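PDB 5Z7R: short-chain-enoyl-CoA hydratase from Clostridium acetobutylicum, which catalyses the reversible hydration of crotonyl-CoA, accepting hexenoyl-CoA but no longer-chain analogues, in butanoate metabolism. Local coordinates for residues A15-N20 with V52-A57; K98-A103 with S118-I123; G106-G111 with A128-P133. All coordinates share one frame; numbering follows the deposited sequence.

Contact 1: A15-N20 with V52-A57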
# COMPACT_ATOMS: atom_id res chain seq x y z
N ALA A 15 9.35 33.32 4.40
CA ALA A 15 10.60 33.37 3.69
C ALA A 15 10.36 33.21 2.22
O ALA A 15 9.63 32.31 1.80
CB ALA A 15 11.52 32.28 4.18
N VAL A 16 11.00 34.07 1.44
CA VAL A 16 10.97 33.98 0.01
C VAL A 16 12.30 33.42 -0.45
O VAL A 16 13.36 33.91 -0.07
CB VAL A 16 10.71 35.36 -0.62
CG1 VAL A 16 10.51 35.25 -2.12
CG2 VAL A 16 9.50 36.02 0.03
N VAL A 17 12.24 32.41 -1.28
CA VAL A 17 13.43 31.78 -1.76
C VAL A 17 13.34 31.98 -3.23
O VAL A 17 12.30 31.70 -3.83
CB VAL A 17 13.44 30.29 -1.40
CG1 VAL A 17 14.65 29.57 -1.97
CG2 VAL A 17 13.42 30.11 0.11
N THR A 18 14.40 32.48 -3.82
CA THR A 18 14.38 32.82 -5.23
C THR A 18 15.57 32.19 -5.86
O THR A 18 16.70 32.46 -5.45
CB THR A 18 14.49 34.36 -5.49
OG1 THR A 18 13.43 35.06 -4.81
CG2 THR A 18 14.41 34.64 -6.92
N ILE A 19 15.33 31.36 -6.85
CA ILE A 19 16.45 30.84 -7.61
C ILE A 19 16.83 31.91 -8.62
O ILE A 19 15.98 32.41 -9.35
CB ILE A 19 16.13 29.53 -8.32
CG1 ILE A 19 16.03 28.43 -7.27
CG2 ILE A 19 17.21 29.22 -9.34
CD1 ILE A 19 15.03 27.36 -7.61
N ASN A 20 18.13 32.21 -8.65
CA ASN A 20 18.66 33.38 -9.33
C ASN A 20 19.86 33.05 -10.20
O ASN A 20 20.99 33.30 -9.79
CB ASN A 20 18.99 34.43 -8.26
CG ASN A 20 19.54 35.73 -8.83
OD1 ASN A 20 19.41 36.03 -10.03
ND2 ASN A 20 20.17 36.50 -7.97
N VAL A 52 6.76 29.55 3.17
CA VAL A 52 7.81 29.74 2.20
C VAL A 52 7.19 30.00 0.85
O VAL A 52 6.18 29.39 0.50
CB VAL A 52 8.71 28.48 2.12
CG1 VAL A 52 9.69 28.56 0.96
CG2 VAL A 52 9.42 28.26 3.43
N ILE A 53 7.81 30.89 0.08
CA ILE A 53 7.45 31.13 -1.27
C ILE A 53 8.69 30.88 -2.07
O ILE A 53 9.75 31.40 -1.79
CB ILE A 53 7.03 32.59 -1.49
CG1 ILE A 53 5.87 32.95 -0.57
CG2 ILE A 53 6.67 32.84 -2.96
CD1 ILE A 53 5.46 34.40 -0.71
N LEU A 54 8.53 30.11 -3.11
CA LEU A 54 9.60 29.78 -3.96
C LEU A 54 9.31 30.43 -5.22
O LEU A 54 8.22 30.24 -5.77
CB LEU A 54 9.64 28.28 -4.21
CG LEU A 54 10.70 27.78 -5.18
CD1 LEU A 54 12.09 28.16 -4.68
CD2 LEU A 54 10.54 26.27 -5.36
N THR A 55 10.27 31.15 -5.75
CA THR A 55 10.12 31.60 -7.12
C THR A 55 11.47 31.68 -7.80
O THR A 55 12.49 31.41 -7.19
CB THR A 55 9.44 32.98 -7.17
OG1 THR A 55 9.01 33.24 -8.51
CG2 THR A 55 10.42 34.08 -6.65
N GLY A 56 11.42 31.99 -9.08
CA GLY A 56 12.60 32.30 -9.87
C GLY A 56 12.80 33.81 -10.00
O GLY A 56 12.03 34.59 -9.46
N ALA A 57 13.85 34.20 -10.71
CA ALA A 57 14.23 35.61 -10.87
C ALA A 57 14.00 36.10 -12.29
O ALA A 57 14.11 35.35 -13.28
CB ALA A 57 15.67 35.83 -10.47
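V17 is gripped through both its N-H and its C=O by the strand segment 52-57. Its N gives a hydrogen bond to I53 O at 2.7 Å, nearly straight (N-H...O 169°), and its O takes one from T55 N at 2.8 Å. The ladder continues either way along the chain: I53 N donates to A15 O (2.9 Å) and I19 N to T55 O (2.9 Å). This is the parallel β pattern, in which V17 bonds to the residues before and after its own partner, L54. The N-H groups of V16 and T18 belong to the opposite edge, where these residues pair with E9 and I7, while L54 pairs on its far side with I101 and A103.

V17 spreads its methyls over two neighbours, CG1 against L54 CD1 (4.0 Å) and CG2 against V52 CG1 (4.1 Å). On the other face T18 and T55 lie side by side. T55 OG1 stands anti to the backbone N (chi1 -165°) and is satisfied by A103 O, which leaves its CG2 against T18 OG1 at 3.7 Å. Farther on, T18 CG2 rests 3.5 Å from G56 O.

The two strands are the two ends of a β-α-β crossover in the crotonase core sheet, joined by helix 30-45. That helix packs through M36, V39 and I43 on the face bearing V17, I19 and V52, while helix 188-201 covers I53 on the reverse and strand 6-11 runs antiparallel along the outer edge of 15-19.

Contact 2: K98-A103 with S118-I123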
# COMPACT_ATOMS: atom_id res chain seq x y z
N LYS A 98 6.95 23.63 7.14
CA LYS A 98 6.17 24.83 6.82
C LYS A 98 5.63 24.68 5.39
O LYS A 98 6.29 24.11 4.55
CB LYS A 98 6.98 26.14 6.92
CG LYS A 98 8.39 26.07 7.52
CD LYS A 98 8.42 25.91 9.03
CE LYS A 98 9.85 26.00 9.56
NZ LYS A 98 9.92 26.35 11.01
N PRO A 99 4.46 25.25 5.10
CA PRO A 99 3.88 25.24 3.77
C PRO A 99 4.73 25.98 2.77
O PRO A 99 5.27 27.03 3.10
CB PRO A 99 2.61 26.01 3.97
CG PRO A 99 2.23 25.68 5.38
CD PRO A 99 3.52 25.79 6.09
N VAL A 100 4.86 25.45 1.56
CA VAL A 100 5.60 26.15 0.56
C VAL A 100 4.83 26.31 -0.73
O VAL A 100 4.23 25.38 -1.24
CB VAL A 100 7.06 25.63 0.39
CG1 VAL A 100 7.34 24.44 1.28
CG2 VAL A 100 7.46 25.43 -1.05
N ILE A 101 4.86 27.57 -1.21
CA ILE A 101 4.10 28.03 -2.33
C ILE A 101 5.10 28.29 -3.43
O ILE A 101 6.05 29.07 -3.23
CB ILE A 101 3.36 29.36 -1.96
CG1 ILE A 101 2.35 29.13 -0.84
CG2 ILE A 101 2.61 29.97 -3.14
CD1 ILE A 101 2.21 30.33 0.08
N ALA A 102 4.90 27.64 -4.56
CA ALA A 102 5.62 27.97 -5.77
C ALA A 102 4.93 29.13 -6.53
O ALA A 102 3.79 28.98 -7.02
CB ALA A 102 5.71 26.78 -6.66
N ALA A 103 5.62 30.27 -6.64
CA ALA A 103 5.15 31.33 -7.51
C ALA A 103 5.82 31.17 -8.85
O ALA A 103 6.94 31.61 -9.08
CB ALA A 103 5.43 32.69 -6.91
N SER A 118 6.90 19.81 -6.19
CA SER A 118 7.36 19.41 -4.87
C SER A 118 6.99 20.39 -3.81
O SER A 118 7.26 20.14 -2.65
CB SER A 118 8.89 19.20 -4.87
OG SER A 118 9.31 18.35 -5.94
N CYS A 119 6.38 21.52 -4.16
CA CYS A 119 5.78 22.42 -3.15
C CYS A 119 4.32 22.07 -2.83
O CYS A 119 3.65 21.36 -3.58
CB CYS A 119 5.83 23.86 -3.64
SG CYS A 119 7.45 24.40 -4.23
N ASP A 120 3.84 22.58 -1.72
CA ASP A 120 2.47 22.40 -1.32
C ASP A 120 1.40 22.96 -2.33
O ASP A 120 0.48 22.24 -2.71
CB ASP A 120 2.29 23.04 0.05
CG ASP A 120 3.08 22.33 1.11
OD1 ASP A 120 2.75 21.16 1.38
OD2 ASP A 120 4.02 22.91 1.69
N ILE A 121 1.58 24.23 -2.74
CA ILE A 121 0.64 24.99 -3.55
C ILE A 121 1.36 25.60 -4.74
O ILE A 121 2.42 26.21 -4.59
CB ILE A 121 0.03 26.10 -2.68
CG1 ILE A 121 -0.87 25.49 -1.62
CG2 ILE A 121 -0.79 27.08 -3.51
CD1 ILE A 121 -1.01 26.34 -0.38
N ARG A 122 0.81 25.44 -5.93
CA ARG A 122 1.37 26.08 -7.10
C ARG A 122 0.39 27.16 -7.57
O ARG A 122 -0.85 26.98 -7.57
CB ARG A 122 1.56 25.09 -8.24
CG ARG A 122 2.77 24.19 -8.09
CD ARG A 122 2.64 22.80 -8.73
NE ARG A 122 1.56 22.00 -8.16
CZ ARG A 122 1.50 21.57 -6.91
NH1 ARG A 122 2.48 21.84 -6.05
NH2 ARG A 122 0.46 20.86 -6.51
N ILE A 123 0.99 28.25 -8.02
CA ILE A 123 0.29 29.40 -8.51
C ILE A 123 1.19 29.91 -9.63
O ILE A 123 2.40 29.75 -9.58
CB ILE A 123 0.07 30.35 -7.31
CG1 ILE A 123 -1.42 30.48 -7.05
CG2 ILE A 123 0.79 31.69 -7.40
CD1 ILE A 123 -1.78 30.07 -5.64
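P99 CA comes within 3.1 Å of D120 OD2, the carboxylate oxygen that also takes a hydrogen bond from V100 N (2.7 Å, N-H...O 154°) on its anti lone pair. OD2 forms a salt bridge with K211 as well, and OD1 one with K159 of the second subunit, so this buried aspartate lies between two lysines that would be expected to stabilise its negative charge.

V100 O receives I121 N at 3.3 Å and, weakly, D120 N. The V100 side chain is doubtful in detail: its CG1 nearly eclipses the backbone N (chi1 3°), and CG2 is modelled unusually close to C119.

At I101 the segments have become neighbouring parallel strands, 100-104 and 121-125, in the larger sheet of the crotonase fold. I101 stands beside I121, CG1 4.2 Å from I121 CB, on the face that helix 188-201 covers.

A102 turns to the other face and bonds through both ends of its backbone: N to I121 O (2.9 Å) and O from I123 N (3.1 Å). Its CB meets C119 SG at 3.8 Å. Beside it, R122 folds back at chi3 (-61°) and sets NH1 2.8 Å from C119 O, above that carbonyl's plane; A116 O and L178 O also accept from this guanidinium.

A103 pairs with I123, and L188 of helix 188-201 packs against both side chains.

Contact 3: G106-G111 with A128-P133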
# COMPACT_ATOMS: atom_id res chain seq x y z
N GLY A 106 7.27 31.98 -14.71
CA GLY A 106 7.67 31.87 -16.10
C GLY A 106 7.96 30.45 -16.45
O GLY A 106 7.30 29.56 -15.96
N PHE A 107 8.94 30.23 -17.31
CA PHE A 107 9.30 28.87 -17.71
C PHE A 107 9.47 27.93 -16.51
O PHE A 107 10.10 28.28 -15.49
CB PHE A 107 10.59 28.88 -18.51
CG PHE A 107 10.46 29.27 -19.96
CD1 PHE A 107 9.82 28.44 -20.87
CD2 PHE A 107 11.12 30.38 -20.45
CE1 PHE A 107 9.76 28.76 -22.22
CE2 PHE A 107 11.07 30.71 -21.80
CZ PHE A 107 10.39 29.89 -22.69
N ALA A 108 8.87 26.75 -16.62
CA ALA A 108 9.00 25.70 -15.61
C ALA A 108 9.06 24.33 -16.28
O ALA A 108 8.05 23.65 -16.38
CB ALA A 108 7.86 25.75 -14.61
N LEU A 109 10.24 23.93 -16.72
CA LEU A 109 10.39 22.72 -17.48
C LEU A 109 11.33 21.72 -16.78
O LEU A 109 12.24 22.09 -16.03
CB LEU A 109 10.91 23.05 -18.87
CG LEU A 109 10.20 24.18 -19.65
CD1 LEU A 109 10.84 24.38 -21.04
CD2 LEU A 109 8.70 23.90 -19.81
N GLY A 110 11.04 20.44 -17.01
CA GLY A 110 11.87 19.35 -16.54
C GLY A 110 12.05 19.50 -15.06
O GLY A 110 11.05 19.59 -14.34
N GLY A 111 13.30 19.57 -14.59
CA GLY A 111 13.56 19.80 -13.17
C GLY A 111 12.79 20.97 -12.54
O GLY A 111 12.59 21.02 -11.32
N ALA A 128 3.56 31.77 -17.67
CA ALA A 128 4.23 30.51 -17.34
C ALA A 128 3.95 29.43 -18.37
O ALA A 128 2.94 29.46 -19.05
CB ALA A 128 3.90 30.03 -15.94
N ARG A 129 4.90 28.52 -18.52
CA ARG A 129 4.74 27.27 -19.27
C ARG A 129 5.22 26.08 -18.45
O ARG A 129 6.14 26.20 -17.65
CB ARG A 129 5.53 27.32 -20.57
CG ARG A 129 5.17 28.50 -21.45
CD ARG A 129 5.62 28.22 -22.86
NE ARG A 129 4.85 29.00 -23.83
CZ ARG A 129 4.36 28.50 -24.97
NH1 ARG A 129 3.69 29.30 -25.78
NH2 ARG A 129 4.52 27.22 -25.29
N PHE A 130 4.60 24.92 -18.65
CA PHE A 130 4.97 23.71 -17.90
C PHE A 130 5.25 22.61 -18.87
O PHE A 130 4.69 22.59 -19.96
CB PHE A 130 3.87 23.25 -16.92
CG PHE A 130 3.59 24.23 -15.84
CD1 PHE A 130 2.83 25.35 -16.08
CD2 PHE A 130 4.10 24.04 -14.58
CE1 PHE A 130 2.57 26.26 -15.07
CE2 PHE A 130 3.85 24.95 -13.57
CZ PHE A 130 3.09 26.05 -13.81
N GLY A 131 6.13 21.70 -18.48
CA GLY A 131 6.54 20.61 -19.36
C GLY A 131 7.62 19.73 -18.79
O GLY A 131 8.22 20.04 -17.76
N GLN A 132 7.84 18.63 -19.51
CA GLN A 132 8.83 17.60 -19.15
C GLN A 132 9.54 17.19 -20.42
O GLN A 132 9.14 16.25 -21.07
CB GLN A 132 8.16 16.34 -18.56
CG GLN A 132 7.54 16.49 -17.17
CD GLN A 132 8.52 16.85 -16.07
OE1 GLN A 132 9.74 16.66 -16.19
NE2 GLN A 132 7.99 17.37 -14.98
N PRO A 133 10.64 17.88 -20.76
CA PRO A 133 11.29 17.60 -22.05
C PRO A 133 12.05 16.28 -22.09
O PRO A 133 12.49 15.83 -23.19
CB PRO A 133 12.26 18.78 -22.22
CG PRO A 133 12.01 19.72 -21.11
CD PRO A 133 11.34 18.94 -20.02
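The short parallel strands 107-109 and 129-131 form the middle of the small second sheet of the crotonase fold, and both run toward the probable active site. A108 N donates to R129 O at 3.0 Å; the return bond from G131 N to A108 O is long and weak. G110 N closes the ladder on G131 O at 2.9 Å, approaching from above the carbonyl plane.

A108 CB sits 4.1 Å from F130 CD2, on the face where the F130 ring also packs on V104, L178 and V179. On the reverse face L109 holds CG beside its own backbone N (chi1 -49°), and its CD2 lies 3.6 Å from G131 N, a position next to a residue that has no side chain. L109 CB meets P133 CG at 4.2 Å, and P133 CD presses against G110 N at 3.4 Å.

G110 is the N-cap of helix 111-117, which carries E114. The Q132 side chain comes near both E114 and E134, the two glutamates that by similarity are catalytic. The turn from strand into helix at G110-G111 is consistent with the crotonase oxyanion hole, where in relatives a backbone N-H at this helix start binds the thioester carbonyl.

From the N terminus, contact 1 closes first, bringing strand 51-56 beside strand 14-19 once helix 30-45 has been passed. It is complete before contact 2 opens at K98. Contact 2 continues the same sheet: strand 100-104 lies on the far side of 51-56, where V52 packs on V100 and L54 on C119. Contacts 2 and 3 cross, since their segments alternate along the chain: 98-103, 106-111, 118-123, 128-133. Twice, therefore, the chain runs from the large sheet directly into the small one, with helix 111-117 between the two passes. Contact 3 does not touch contact 1; their nearest atoms are about 7 Å apart.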